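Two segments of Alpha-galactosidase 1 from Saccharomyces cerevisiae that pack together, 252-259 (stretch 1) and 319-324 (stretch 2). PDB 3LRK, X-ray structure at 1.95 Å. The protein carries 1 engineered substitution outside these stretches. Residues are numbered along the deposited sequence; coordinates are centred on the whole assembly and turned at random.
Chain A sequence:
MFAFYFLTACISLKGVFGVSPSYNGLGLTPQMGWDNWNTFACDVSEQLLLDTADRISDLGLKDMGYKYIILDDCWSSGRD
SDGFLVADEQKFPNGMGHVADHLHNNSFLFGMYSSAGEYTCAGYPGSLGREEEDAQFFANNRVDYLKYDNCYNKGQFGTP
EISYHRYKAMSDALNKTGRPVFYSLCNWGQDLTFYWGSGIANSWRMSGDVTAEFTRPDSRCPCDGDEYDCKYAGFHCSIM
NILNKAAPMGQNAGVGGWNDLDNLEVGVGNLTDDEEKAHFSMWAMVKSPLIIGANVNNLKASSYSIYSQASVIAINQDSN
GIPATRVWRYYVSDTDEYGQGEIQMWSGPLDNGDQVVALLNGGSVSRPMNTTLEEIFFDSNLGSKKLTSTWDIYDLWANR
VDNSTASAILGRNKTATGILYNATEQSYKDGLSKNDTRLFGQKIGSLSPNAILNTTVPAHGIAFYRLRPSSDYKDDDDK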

# COMPACT_ATOMS: atom_id res chain seq x y z
N ASN A 252 -16.63 6.89 11.78
CA ASN A 252 -16.25 8.23 11.34
C ASN A 252 -17.39 9.04 10.73
O ASN A 252 -17.17 10.09 10.15
N ALA A 253 -18.62 8.55 10.91
CA ALA A 253 -19.81 9.32 10.53
C ALA A 253 -20.67 9.69 11.75
O ALA A 253 -20.53 9.12 12.83
N GLY A 254 -21.57 10.65 11.55
CA GLY A 254 -22.47 11.10 12.61
C GLY A 254 -23.07 12.46 12.27
O GLY A 254 -22.85 12.98 11.18
N VAL A 255 -23.82 13.02 13.22
CA VAL A 255 -24.52 14.30 13.02
C VAL A 255 -23.65 15.31 12.27
O VAL A 255 -22.54 15.64 12.73
N GLY A 256 -24.14 15.76 11.11
CA GLY A 256 -23.45 16.77 10.32
C GLY A 256 -22.56 16.28 9.18
O GLY A 256 -22.22 17.05 8.30
N GLY A 257 -22.17 15.01 9.20
CA GLY A 257 -21.22 14.47 8.21
C GLY A 257 -21.37 12.97 8.07
O GLY A 257 -21.04 12.22 8.98
N TRP A 258 -21.85 12.52 6.91
CA TRP A 258 -22.25 11.13 6.71
C TRP A 258 -21.45 10.44 5.62
O TRP A 258 -21.04 11.08 4.67
N ASN A 259 -21.25 9.14 5.78
CA ASN A 259 -20.80 8.28 4.69
C ASN A 259 -21.95 8.16 3.68
O ASN A 259 -23.12 8.05 4.06
N SER A 319 -32.62 10.84 15.45
CA SER A 319 -31.94 12.04 15.90
C SER A 319 -30.64 11.64 16.60
O SER A 319 -30.56 10.55 17.17
N ASN A 320 -29.62 12.48 16.51
CA ASN A 320 -28.29 12.14 17.04
C ASN A 320 -27.79 10.81 16.47
O ASN A 320 -27.11 10.03 17.15
N GLY A 321 -28.11 10.59 15.19
CA GLY A 321 -27.89 9.35 14.47
C GLY A 321 -26.52 8.73 14.57
O GLY A 321 -25.50 9.41 14.45
N ILE A 322 -26.51 7.42 14.79
CA ILE A 322 -25.29 6.64 14.84
C ILE A 322 -25.43 5.51 13.81
O ILE A 322 -26.40 4.76 13.87
N PRO A 323 -24.48 5.41 12.86
CA PRO A 323 -24.46 4.26 11.96
C PRO A 323 -24.37 2.95 12.74
O PRO A 323 -23.68 2.88 13.76
N ALA A 324 -25.06 1.92 12.26
CA ALA A 324 -24.97 0.62 12.90
C ALA A 324 -23.61 -0.05 12.66
O ALA A 324 -22.85 0.34 11.77

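The two stretches meet over a modest interface, burying 224 Å² summed over both sides, and no direct hydrogen bond crosses between them. Contact rests on a few apolar approaches, one aromatic edge and a bridging water. Stretch 1 presents a type II beta turn from Gly254 to Gly257, closed by paired backbone hydrogen bonds from Gly254 N to Gly257 O (3.1 Å) and from Gly257 N to Gly254 O (2.9 Å). Gly256 lies at backbone angles that by themselves call for glycine, since a CB there would be jammed against the carbonyl oxygen of Val255.

Apolar packing involves Val255, Ala253 and Pro323. Val255 points toward stretch 2 with chi1 in the t well (171°), a setting that brings CG2 to 3.5 Å from Asn320 CA and 4.0 Å from Gly321 N. The methyl thus rests on the backbone of the opposing segment, while the side chain of Asn320 (chi1 m, -52°) points away and has its ND2 hydrogen-bonded elsewhere in the structure. At the Ala253 end, the side chain leaves the backbone sideways, yet Ala253 CB still reaches 3.9 Å from Pro323 CG. Pro323 points toward stretch 1, its ring in the C-gamma exo pucker, and this contact joins two apolar side chains directly.

The aromatic contribution comes from Trp258, at the start of a strand. Its CA-to-CB bond runs sideways, but with chi1 in the m well (-52°) and chi2 at 102° the end of the indole comes nearer to stretch 2. There Trp258 CH2 lies 3.8 Å from Gly321 O, which sits at the edge of the ring, near its plane. The absence of a side chain at Gly321 matters here: an ideal CB would stand only 3.2 Å from Trp258 CH2, a tight approach. Trp258 NE1 is satisfied elsewhere in the structure.

Polar linkage is supplied by water 1. It accepts a hydrogen bond from Val255 N at 3.0 Å and donates one to Gly321 O at 2.7 Å, joining the two backbones where no direct hydrogen bond forms. Gly321 O also lies 3.9 Å from Gly254 CA, a van der Waals approach between main chains.

The remaining side chains add little. Ile322, with chi1 m (-62°) and chi2 t (170°), points away and is exposed, and Asn252 and Ser319 likewise point away. The CA-to-CB bond of Asn259 points toward stretch 2, but Asn259 ND2 comes no nearer than 5.3 Å to Pro323 CG, too far for contact, and both OD1 and ND2 are hydrogen-bonded elsewhere.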

# COMPACT_ATOMS: atom_id res chain seq x y z
CB ASN A 252 -15.03 8.18 10.40
CG ASN A 252 -13.72 8.11 11.17
OD1 ASN A 252 -13.23 7.04 11.46
ND2 ASN A 252 -13.19 9.28 11.54
CB ALA A 253 -20.62 8.57 9.50
CB VAL A 255 -25.03 14.89 14.38
CG1 VAL A 255 -25.56 16.31 14.19
CG2 VAL A 255 -26.12 14.01 14.95
CB TRP A 258 -23.73 11.07 6.34
CG TRP A 258 -24.60 11.83 7.30
CD1 TRP A 258 -25.15 13.06 7.13
CD2 TRP A 258 -24.96 11.40 8.62
NE1 TRP A 258 -25.85 13.43 8.26
CE2 TRP A 258 -25.76 12.42 9.18
CE3 TRP A 258 -24.70 10.25 9.37
CZ2 TRP A 258 -26.30 12.33 10.48
CZ3 TRP A 258 -25.25 10.15 10.65
CH2 TRP A 258 -26.04 11.19 11.19
CB ASN A 259 -20.43 6.89 5.21
CG ASN A 259 -19.22 6.91 6.14
OD1 ASN A 259 -18.20 7.53 5.84
ND2 ASN A 259 -19.33 6.22 7.27
CB SER A 319 -32.84 12.92 16.76
OG SER A 319 -33.36 12.18 17.84
CB ASN A 320 -28.31 12.13 18.58
CG ASN A 320 -28.89 13.42 19.16
OD1 ASN A 320 -28.43 14.52 18.84
ND2 ASN A 320 -29.91 13.28 20.01
CB ILE A 322 -25.04 6.07 16.26
CG1 ILE A 322 -24.86 7.22 17.26
CG2 ILE A 322 -23.83 5.13 16.27
CD1 ILE A 322 -24.86 6.79 18.72
CB PRO A 323 -23.19 4.48 11.14
CG PRO A 323 -22.96 5.93 11.16
CD PRO A 323 -23.40 6.36 12.54
CB ALA A 324 -26.10 -0.28 12.44
O HOH W 1 -23.84 11.23 15.62